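Local coordinates for protein toll-like receptor 13 (Mus musculus, PDB 4Z0C) that recognises bacterial 23S ribosomal RNA through its leucine-rich-repeat ectodomain and signals through MYD88 and TRAF6 to NF-kappa-B in innate immunity, at residues R20-N25 with H44-V49; N25-I30 with V49-S54; R65-S70 with L87-E92. All blocks are in the same frame, centred on the assembly; numbering follows the deposited sequence.

Contact 1 of 3, residues R20-N25 with H44-V49; sequences RKKITN and HNEIQV. With NAG (2-acetamido-2-deoxy-beta-D-glucopyranose), chain S; nucleotides of chain C.
Asn45 OD1 is the best-held polar atom, gripped by two backbone N-H groups of the facing loop. Ile23 N reaches OD1 at 3.0 Å almost straight, with 165° at the hydrogen, and Lys21 N reaches OD1 at 2.9 Å on a more bent path. Both donors stand above the carbonyl plane of the amide; Lys22 N lies near OD1 too, at an angle too poor for a bond. Asn45 ND2 donates to the carbonyls of Cys18 and Leu42, so the rotation of this buried amide is fixed from both ends, as expected for the asparagine of a leucine-rich repeat. A backbone bond follows, Glu46 N to Ile23 O at 2.8 Å, in the carbonyl plane.

At the RNA end, Arg20 CG lies over a face of the His44 ring, 3.9 Å from its centroid, a CH-pi contact. The chain then bends at chi3 and turns the guanidinium 81° from the ring; O4' of A9 of chain C sits over the guanidinium, whose NH2 makes a salt bridge to an RNA phosphate. On the exposed side Lys22 CG touches Glu46 OE2 at 3.1 Å, while Lys22 NZ stays 4.3 Å from OE2, beyond a salt bridge.

Ile23 CG2 meets Ile47 CG1 at 4.0 Å, the two side chains alongside each other. The end-to-end directions of 20-24 and 44-48 differ by 9°, the segments following strands 15-17 and 39-41; against helix 26-30, Ile23 packs on Ala29 and Ile47 on Leu26.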
# COMPACT_ATOMS: atom_id res chain seq x y z
N ARG A 20 0.19 -25.13 15.86
CA ARG A 20 1.45 -24.94 15.14
C ARG A 20 2.63 -24.98 16.12
O ARG A 20 3.48 -24.08 16.13
CB ARG A 20 1.43 -23.64 14.32
CG ARG A 20 2.31 -23.65 13.08
CD ARG A 20 2.44 -22.24 12.49
NE ARG A 20 2.86 -21.28 13.50
CZ ARG A 20 2.08 -20.32 14.02
NH1 ARG A 20 0.83 -20.16 13.60
NH2 ARG A 20 2.57 -19.53 14.96
N LYS A 21 2.67 -26.02 16.94
CA LYS A 21 3.74 -26.14 17.93
C LYS A 21 4.62 -27.36 17.64
O LYS A 21 5.38 -27.78 18.51
CB LYS A 21 3.17 -26.25 19.34
CG LYS A 21 2.27 -25.10 19.78
CD LYS A 21 2.96 -23.74 19.72
CE LYS A 21 2.01 -22.64 20.20
NZ LYS A 21 2.15 -21.37 19.43
N LYS A 22 4.51 -27.93 16.44
CA LYS A 22 5.30 -29.11 16.07
C LYS A 22 5.13 -30.25 17.06
O LYS A 22 6.04 -31.06 17.27
CB LYS A 22 6.79 -28.75 15.97
CG LYS A 22 7.23 -28.19 14.63
CD LYS A 22 8.41 -27.26 14.81
CE LYS A 22 9.07 -26.94 13.49
NZ LYS A 22 9.82 -28.14 13.02
N ILE A 23 3.95 -30.31 17.68
CA ILE A 23 3.66 -31.33 18.67
C ILE A 23 3.64 -32.71 18.04
O ILE A 23 3.01 -32.94 17.01
CB ILE A 23 2.31 -31.06 19.37
CG1 ILE A 23 2.41 -29.81 20.25
CG2 ILE A 23 1.86 -32.26 20.19
CD1 ILE A 23 1.06 -29.31 20.76
N THR A 24 4.34 -33.63 18.68
CA THR A 24 4.42 -34.97 18.14
C THR A 24 3.92 -36.00 19.14
O THR A 24 3.43 -37.06 18.75
CB THR A 24 5.85 -35.29 17.69
OG1 THR A 24 5.86 -36.56 17.03
CG2 THR A 24 6.78 -35.36 18.89
N ASN A 25 4.01 -35.66 20.42
CA ASN A 25 3.55 -36.53 21.51
C ASN A 25 2.32 -35.93 22.20
O ASN A 25 2.43 -34.99 22.99
CB ASN A 25 4.70 -36.76 22.50
CG ASN A 25 4.42 -37.90 23.47
OD1 ASN A 25 3.35 -37.97 24.07
ND2 ASN A 25 5.41 -38.79 23.63
N HIS A 44 -2.93 -28.34 13.45
CA HIS A 44 -1.66 -27.98 12.82
C HIS A 44 -0.46 -28.43 13.65
O HIS A 44 0.33 -27.61 14.12
CB HIS A 44 -1.64 -26.47 12.47
CG HIS A 44 -0.60 -26.07 11.47
ND1 HIS A 44 0.36 -26.93 11.00
CD2 HIS A 44 -0.38 -24.88 10.85
CE1 HIS A 44 1.14 -26.30 10.14
NE2 HIS A 44 0.71 -25.06 10.02
N ASN A 45 -0.33 -29.74 13.84
CA ASN A 45 0.81 -30.34 14.53
C ASN A 45 1.20 -31.65 13.83
O ASN A 45 0.73 -31.92 12.74
CB ASN A 45 0.50 -30.55 16.02
CG ASN A 45 0.44 -29.24 16.79
OD1 ASN A 45 1.48 -28.65 17.10
ND2 ASN A 45 -0.77 -28.78 17.10
N GLU A 46 2.02 -32.49 14.46
CA GLU A 46 2.50 -33.71 13.79
C GLU A 46 2.18 -34.97 14.61
O GLU A 46 2.94 -35.94 14.60
CB GLU A 46 4.01 -33.61 13.53
CG GLU A 46 4.52 -32.19 13.26
CD GLU A 46 6.04 -32.09 13.22
OE1 GLU A 46 6.70 -33.14 13.07
OE2 GLU A 46 6.57 -30.96 13.35
N ILE A 47 1.05 -34.93 15.32
CA ILE A 47 0.55 -36.07 16.08
C ILE A 47 0.25 -37.27 15.17
O ILE A 47 -0.40 -37.13 14.14
CB ILE A 47 -0.73 -35.69 16.85
CG1 ILE A 47 -0.43 -34.54 17.82
CG2 ILE A 47 -1.32 -36.91 17.56
CD1 ILE A 47 -1.66 -33.78 18.27
N GLN A 48 0.73 -38.45 15.56
CA GLN A 48 0.62 -39.63 14.72
C GLN A 48 -0.25 -40.73 15.33
O GLN A 48 -1.01 -41.38 14.63
CB GLN A 48 2.01 -40.21 14.38
CG GLN A 48 2.74 -39.45 13.30
CD GLN A 48 3.88 -40.24 12.67
OE1 GLN A 48 4.42 -41.15 13.27
NE2 GLN A 48 4.27 -39.86 11.46
N VAL A 49 -0.17 -40.93 16.64
CA VAL A 49 -1.00 -41.96 17.26
C VAL A 49 -1.80 -41.42 18.44
O VAL A 49 -1.37 -40.50 19.14
CB VAL A 49 -0.20 -43.21 17.71
CG1 VAL A 49 0.74 -43.69 16.60
CG2 VAL A 49 0.58 -42.94 18.97
C1 NAG S . 5.17 -39.68 24.76
C2 NAG S . 5.45 -41.10 24.25
C3 NAG S . 5.54 -42.14 25.37
C4 NAG S . 6.32 -41.64 26.58
C5 NAG S . 5.85 -40.24 26.98
C6 NAG S . 6.61 -39.70 28.20
C7 NAG S . 4.74 -41.65 21.97
C8 NAG S . 3.60 -41.44 21.00
N2 NAG S . 4.45 -41.51 23.27
O3 NAG S . 6.16 -43.31 24.87
O4 NAG S . 6.18 -42.55 27.66
O5 NAG S . 5.97 -39.35 25.89
O6 NAG S . 8.01 -39.78 28.02
O7 NAG S . 5.86 -41.93 21.55
P A C 9 6.79 -16.12 13.92
OP1 A C 9 6.77 -16.38 15.38
OP2 A C 9 8.09 -16.07 13.20
O5' A C 9 5.87 -17.24 13.26
C5' A C 9 5.66 -17.28 11.86
C4' A C 9 4.55 -18.24 11.52
O4' A C 9 3.27 -17.62 11.82
C3' A C 9 4.49 -18.70 10.08
O3' A C 9 4.23 -20.10 10.04
C2' A C 9 3.30 -17.90 9.50
O2' A C 9 2.62 -18.58 8.47
C1' A C 9 2.41 -17.72 10.71
N9 A C 9 1.59 -16.50 10.73
C8 A C 9 2.01 -15.21 10.51
N7 A C 9 1.08 -14.31 10.66
C5 A C 9 -0.04 -15.04 11.03
C6 A C 9 -1.36 -14.66 11.33
N6 A C 9 -1.74 -13.37 11.29
N1 A C 9 -2.27 -15.63 11.66
C2 A C 9 -1.84 -16.90 11.69
N3 A C 9 -0.62 -17.38 11.41
C4 A C 9 0.25 -16.40 11.08

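Contact 2 of 3, residues N25-I30 with V49-S54. With NAG (2-acetamido-2-deoxy-beta-D-glucopyranose), chain S.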
# COMPACT_ATOMS: atom_id res chain seq x y z
N ASN A 25 4.01 -35.66 20.42
CA ASN A 25 3.55 -36.53 21.51
C ASN A 25 2.32 -35.93 22.20
O ASN A 25 2.43 -34.99 22.99
CB ASN A 25 4.70 -36.76 22.50
CG ASN A 25 4.42 -37.90 23.47
OD1 ASN A 25 3.35 -37.97 24.07
ND2 ASN A 25 5.41 -38.79 23.63
N LEU A 26 1.15 -36.47 21.88
CA LEU A 26 -0.13 -35.92 22.34
C LEU A 26 -0.25 -35.85 23.86
O LEU A 26 -0.61 -34.81 24.43
CB LEU A 26 -1.30 -36.73 21.76
CG LEU A 26 -2.68 -36.37 22.31
CD1 LEU A 26 -3.00 -34.93 22.01
CD2 LEU A 26 -3.75 -37.29 21.71
N THR A 27 0.04 -36.97 24.52
CA THR A 27 -0.03 -37.05 25.98
C THR A 27 0.87 -36.05 26.73
O THR A 27 0.40 -35.35 27.62
CB THR A 27 0.29 -38.47 26.45
OG1 THR A 27 -0.86 -39.29 26.21
CG2 THR A 27 0.60 -38.47 27.93
N GLU A 28 2.14 -35.97 26.35
CA GLU A 28 3.04 -34.99 26.96
C GLU A 28 2.52 -33.57 26.79
O GLU A 28 2.41 -32.84 27.78
CB GLU A 28 4.45 -35.10 26.37
CG GLU A 28 5.26 -36.25 26.97
CD GLU A 28 5.17 -36.31 28.50
OE1 GLU A 28 4.36 -37.10 29.03
OE2 GLU A 28 5.92 -35.57 29.17
N ALA A 29 2.15 -33.22 25.57
CA ALA A 29 1.70 -31.87 25.27
C ALA A 29 0.53 -31.42 26.15
O ALA A 29 0.48 -30.29 26.59
CB ALA A 29 1.34 -31.76 23.78
N ILE A 30 -0.42 -32.30 26.42
CA ILE A 30 -1.57 -31.85 27.21
C ILE A 30 -1.49 -32.17 28.72
O ILE A 30 -2.43 -31.87 29.45
CB ILE A 30 -2.88 -32.40 26.64
CG1 ILE A 30 -2.94 -33.92 26.76
CG2 ILE A 30 -3.01 -32.00 25.19
CD1 ILE A 30 -4.04 -34.56 25.93
N VAL A 49 -0.17 -40.93 16.64
CA VAL A 49 -1.00 -41.96 17.26
C VAL A 49 -1.80 -41.42 18.44
O VAL A 49 -1.37 -40.50 19.14
CB VAL A 49 -0.20 -43.21 17.71
CG1 VAL A 49 0.74 -43.69 16.60
CG2 VAL A 49 0.58 -42.94 18.97
N LEU A 50 -2.99 -41.98 18.62
CA LEU A 50 -3.83 -41.65 19.76
C LEU A 50 -3.92 -42.89 20.64
O LEU A 50 -4.72 -43.80 20.36
CB LEU A 50 -5.23 -41.22 19.31
CG LEU A 50 -5.54 -39.73 19.24
CD1 LEU A 50 -4.62 -39.05 18.25
CD2 LEU A 50 -7.00 -39.45 18.91
N PRO A 51 -3.11 -42.94 21.71
CA PRO A 51 -3.04 -44.04 22.69
C PRO A 51 -4.35 -44.22 23.45
O PRO A 51 -5.20 -43.32 23.42
CB PRO A 51 -1.91 -43.60 23.64
CG PRO A 51 -1.74 -42.11 23.41
CD PRO A 51 -2.09 -41.89 21.97
N PRO A 52 -4.52 -45.39 24.10
CA PRO A 52 -5.71 -45.87 24.82
C PRO A 52 -6.35 -44.98 25.90
O PRO A 52 -7.52 -45.18 26.18
CB PRO A 52 -5.22 -47.17 25.46
CG PRO A 52 -4.25 -47.69 24.48
CD PRO A 52 -3.55 -46.49 23.91
N TRP A 53 -5.63 -44.07 26.54
CA TRP A 53 -6.34 -43.17 27.44
C TRP A 53 -5.79 -41.76 27.29
O TRP A 53 -5.26 -41.18 28.24
CB TRP A 53 -6.25 -43.63 28.91
CG TRP A 53 -7.37 -44.55 29.32
CD1 TRP A 53 -7.45 -45.91 29.11
CD2 TRP A 53 -8.58 -44.19 30.02
NE1 TRP A 53 -8.62 -46.40 29.63
CE2 TRP A 53 -9.33 -45.37 30.19
CE3 TRP A 53 -9.10 -42.98 30.50
CZ2 TRP A 53 -10.57 -45.38 30.83
CZ3 TRP A 53 -10.33 -43.00 31.15
CH2 TRP A 53 -11.05 -44.19 31.31
N SER A 54 -5.94 -41.23 26.07
CA SER A 54 -5.30 -39.98 25.69
C SER A 54 -5.78 -38.80 26.51
O SER A 54 -5.01 -37.89 26.78
CB SER A 54 -5.49 -39.72 24.20
OG SER A 54 -4.79 -40.68 23.42
C1 NAG S . 5.17 -39.68 24.76
C2 NAG S . 5.45 -41.10 24.25
C3 NAG S . 5.54 -42.14 25.37
C4 NAG S . 6.32 -41.64 26.58
C5 NAG S . 5.85 -40.24 26.98
C6 NAG S . 6.61 -39.70 28.20
C7 NAG S . 4.74 -41.65 21.97
C8 NAG S . 3.60 -41.44 21.00
N2 NAG S . 4.45 -41.51 23.27
O3 NAG S . 6.16 -43.31 24.87
O4 NAG S . 6.18 -42.55 27.66
O5 NAG S . 5.97 -39.35 25.89
O6 NAG S . 8.01 -39.78 28.02
O7 NAG S . 5.86 -41.93 21.55
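Van der Waals packing sets the short helix 26-30, which precedes LRR 1, onto strand 49-50 of that repeat and the turn after it. The apolar pair is Leu26 with Leu50. Leu26, whose CB points at the other segment and whose CG is anti to the backbone N, puts a single methyl to work: its CD2 lies 3.9 Å from Leu50 CG, the two leucines crossing obliquely. Other touches bring side chains onto a polar turn. The same Leu26 CD2 lies 3.9 Å from Ser54 CB, and one turn further along Ile30 CD1 approaches Ser54 O at 3.6 Å, its CG1 in the crowded position between the backbone N and the carbonyl carbon (chi1 66°). At the margin Thr27 OG1 comes to 4.1 Å from Pro51 CG, a loose touch at CG of the ring, the two side chains crossing obliquely.

Hydrogen bonds stay within each segment. Asn25 OD1 acts as N-cap, accepting from Glu28 N at 3.3 Å along a nearly straight path (178° at the hydrogen), although the donor stands well above the carbonyl plane. Ser54 OG donates to Pro51 O at 2.7 Å, which ties down the turn and gives the buried hydroxyl a partner beside Leu26.

The covalent link is the glycan: Asn25 ND2 is bonded to C1 of NAG of chain S, and Asn25-Leu26-Thr27 fits the N-glycosylation sequon. The sugar reaches both segments, with Glu28 CG 3.4 Å from its O5 and Val49 CG2 3.9 Å from its acetamide methyl C8.

With no hydrogen bond between the segments, their fit rests on Leu26 against Leu50 and Ser54, Ile30 against Ser54, and Thr27 against Pro51. One amide serves two roles, its oxygen capping the helix while its nitrogen carries the sugar.

Contact 3 of 3, residues R65-S70 with L87-E92; sequences RLEWNS and LLNLVE. With NAG (2-acetamido-2-deoxy-beta-D-glucopyranose), chain E; nucleotides of chain C.
The backbones pair in parallel through a bridge of Arg65 with Asn89 (CA to CA 4.5 Å), followed by the in-plane bonds Leu66 N to Asn89 O at 2.9 Å and Trp68 N to Val91 O at 2.8 Å, and by a weak one from Asn69 N to Glu92 O.

Trp68 and Glu92 both set CG anti to the backbone N, so their side chains run alongside each other and the carboxylate lies over a ring face with the planes only 5° apart. Cytidine C12 of chain C lies over the same face, Trp68 CH2 reaching its C5 at 3.5 Å. Its N4 donates to Glu92 OE1 at 3.2 Å, nearly straight at 168°. Glu92 OE2 is 2.7 Å from N3 of C12, close enough that the ionisation of base or carboxylate may be shifted. Trp68 is also stacked with the ring of His44.

Asn89 OD1 accepts from Val91 N at 3.0 Å in the carbonyl plane, an Asx turn that fixes the amide, while its ND2 gives a weak bond to Glu67 OE1. Arg65 CG packs on Asn89 CB; its guanidinium has NE in a salt bridge to Asp63, and NAG of chain E lies over one face. Pointing into the core, Leu66 CD1 meets Leu90 CD1 at 3.7 Å. Asn69 is also buried, and its OD1 accepts from Ile47 N of the preceding repeat.

Parallel pairing of equivalent positions, with leucines turned inward, is the signature of consecutive leucine-rich repeats, LRR 2 and LRR 3; the Trp68 and Glu92 pair forms part of the site that holds the bound RNA, consistent with base recognition.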
# COMPACT_ATOMS: atom_id res chain seq x y z
N ARG A 65 -10.43 -30.54 18.75
CA ARG A 65 -10.06 -30.41 17.34
C ARG A 65 -8.63 -30.86 17.11
O ARG A 65 -7.68 -30.29 17.66
CB ARG A 65 -10.24 -28.97 16.87
CG ARG A 65 -11.68 -28.50 16.92
CD ARG A 65 -11.81 -27.02 16.55
NE ARG A 65 -13.12 -26.53 16.96
CZ ARG A 65 -13.76 -25.49 16.41
NH1 ARG A 65 -13.19 -24.77 15.43
NH2 ARG A 65 -14.96 -25.17 16.87
N LEU A 66 -8.49 -31.88 16.28
CA LEU A 66 -7.21 -32.47 15.96
C LEU A 66 -6.96 -32.35 14.49
O LEU A 66 -6.26 -33.18 13.91
CB LEU A 66 -7.21 -33.95 16.35
CG LEU A 66 -7.13 -34.23 17.85
CD1 LEU A 66 -7.70 -35.62 18.20
CD2 LEU A 66 -5.68 -34.17 18.29
N GLU A 67 -7.53 -31.29 13.90
CA GLU A 67 -7.43 -31.04 12.46
C GLU A 67 -5.98 -30.86 12.01
O GLU A 67 -5.17 -30.27 12.73
CB GLU A 67 -8.26 -29.81 12.06
CG GLU A 67 -8.19 -29.44 10.58
CD GLU A 67 -9.35 -28.56 10.11
OE1 GLU A 67 -10.16 -28.09 10.93
OE2 GLU A 67 -9.44 -28.31 8.89
N TRP A 68 -5.65 -31.37 10.82
CA TRP A 68 -4.33 -31.15 10.23
C TRP A 68 -3.22 -31.72 11.11
O TRP A 68 -2.39 -30.97 11.63
CB TRP A 68 -4.11 -29.66 9.95
CG TRP A 68 -2.95 -29.35 9.03
CD1 TRP A 68 -2.10 -30.24 8.44
CD2 TRP A 68 -2.53 -28.05 8.62
NE1 TRP A 68 -1.17 -29.57 7.68
CE2 TRP A 68 -1.41 -28.23 7.77
CE3 TRP A 68 -2.98 -26.75 8.88
CZ2 TRP A 68 -0.74 -27.16 7.19
CZ3 TRP A 68 -2.31 -25.68 8.30
CH2 TRP A 68 -1.21 -25.89 7.47
N ASN A 69 -3.23 -33.03 11.31
CA ASN A 69 -2.12 -33.71 11.96
C ASN A 69 -1.70 -34.89 11.09
O ASN A 69 -1.94 -34.87 9.89
CB ASN A 69 -2.48 -34.12 13.38
CG ASN A 69 -2.19 -33.01 14.39
OD1 ASN A 69 -1.09 -32.91 14.91
ND2 ASN A 69 -3.20 -32.20 14.71
N SER A 70 -1.04 -35.90 11.66
CA SER A 70 -0.67 -37.06 10.84
C SER A 70 -1.21 -38.34 11.44
O SER A 70 -0.63 -39.42 11.30
CB SER A 70 0.85 -37.16 10.66
OG SER A 70 1.37 -35.98 10.08
N LEU A 87 -18.32 -32.25 20.01
CA LEU A 87 -17.68 -32.07 18.71
C LEU A 87 -16.34 -32.78 18.67
O LEU A 87 -15.54 -32.65 19.59
CB LEU A 87 -17.54 -30.58 18.40
CG LEU A 87 -17.27 -30.11 16.96
CD1 LEU A 87 -17.55 -28.63 16.84
CD2 LEU A 87 -15.83 -30.37 16.54
N LEU A 88 -16.08 -33.54 17.61
CA LEU A 88 -14.78 -34.16 17.43
C LEU A 88 -14.29 -33.92 16.01
O LEU A 88 -14.91 -34.39 15.07
CB LEU A 88 -14.84 -35.66 17.69
CG LEU A 88 -13.53 -36.42 17.47
CD1 LEU A 88 -12.39 -35.75 18.22
CD2 LEU A 88 -13.68 -37.87 17.93
N ASN A 89 -13.18 -33.22 15.87
CA ASN A 89 -12.64 -32.86 14.56
C ASN A 89 -11.38 -33.67 14.26
O ASN A 89 -10.39 -33.57 14.98
CB ASN A 89 -12.35 -31.36 14.54
CG ASN A 89 -11.98 -30.83 13.16
OD1 ASN A 89 -11.31 -31.51 12.38
ND2 ASN A 89 -12.39 -29.59 12.87
N LEU A 90 -11.44 -34.49 13.22
CA LEU A 90 -10.32 -35.34 12.83
C LEU A 90 -9.94 -35.06 11.38
O LEU A 90 -9.28 -35.87 10.72
CB LEU A 90 -10.72 -36.81 13.01
CG LEU A 90 -10.02 -37.69 14.07
CD1 LEU A 90 -9.47 -36.88 15.17
CD2 LEU A 90 -10.97 -38.76 14.67
N VAL A 91 -10.37 -33.91 10.89
CA VAL A 91 -10.13 -33.48 9.51
C VAL A 91 -8.65 -33.38 9.18
O VAL A 91 -7.85 -32.92 10.00
CB VAL A 91 -10.80 -32.11 9.25
CG1 VAL A 91 -10.50 -31.61 7.84
CG2 VAL A 91 -12.30 -32.23 9.46
N GLU A 92 -8.30 -33.81 7.97
CA GLU A 92 -6.94 -33.71 7.43
C GLU A 92 -5.91 -34.46 8.27
O GLU A 92 -5.05 -33.86 8.92
CB GLU A 92 -6.52 -32.25 7.17
CG GLU A 92 -5.32 -32.16 6.23
CD GLU A 92 -4.89 -30.75 5.83
OE1 GLU A 92 -5.58 -29.74 6.17
OE2 GLU A 92 -3.84 -30.66 5.16
C1 NAG E . -9.23 -23.65 17.74
C2 NAG E . -9.50 -22.61 16.62
C3 NAG E . -10.39 -21.49 17.12
C4 NAG E . -11.67 -22.08 17.70
C5 NAG E . -11.22 -22.95 18.85
C6 NAG E . -12.40 -23.49 19.66
C7 NAG E . -7.62 -22.42 15.08
C8 NAG E . -6.45 -21.58 14.62
N2 NAG E . -8.32 -21.96 16.11
O3 NAG E . -10.65 -20.57 16.10
O4 NAG E . -12.54 -21.07 18.15
O5 NAG E . -10.47 -24.02 18.31
O6 NAG E . -11.98 -24.59 20.44
O7 NAG E . -7.88 -23.50 14.56
P C C 12 -0.66 -22.90 1.51
OP1 C C 12 -0.20 -21.52 1.17
OP2 C C 12 -1.92 -23.32 0.90
O5' C C 12 0.57 -23.87 1.22
C5' C C 12 0.51 -24.85 0.24
C4' C C 12 1.04 -26.17 0.73
O4' C C 12 0.89 -26.27 2.17
C3' C C 12 0.28 -27.35 0.17
O3' C C 12 0.81 -27.74 -1.08
C2' C C 12 0.42 -28.42 1.26
O2' C C 12 1.64 -29.12 1.11
C1' C C 12 0.48 -27.57 2.53
N1 C C 12 -0.82 -27.46 3.25
C2 C C 12 -1.54 -28.57 3.73
O2 C C 12 -1.12 -29.71 3.52
N3 C C 12 -2.70 -28.36 4.40
C4 C C 12 -3.15 -27.13 4.62
N4 C C 12 -4.29 -26.96 5.29
C5 C C 12 -2.43 -25.99 4.17
C6 C C 12 -1.29 -26.21 3.51

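Contacts 1 and 3 join successive turns of the solenoid, contact 1 by an asparagine gripping across the segments, contact 3 chiefly by backbone bonds. Both present side chains to the RNA: contact 1 a guanidinium beside ribose and phosphate, contact 3 an aromatic ring and a carboxylate at a base. A probable hydrogen bond from Ser70 N to Ile47 O connects them. Contact 2 is the buried one, nearest atom about 15 Å from the RNA, with van der Waals packing in place of hydrogen bonds between segments. It shares Asn25, Val49 and the sugar of chain S with contact 1. Contact 1 has the most open surface side; contact 3 mixes buried and partly exposed residues.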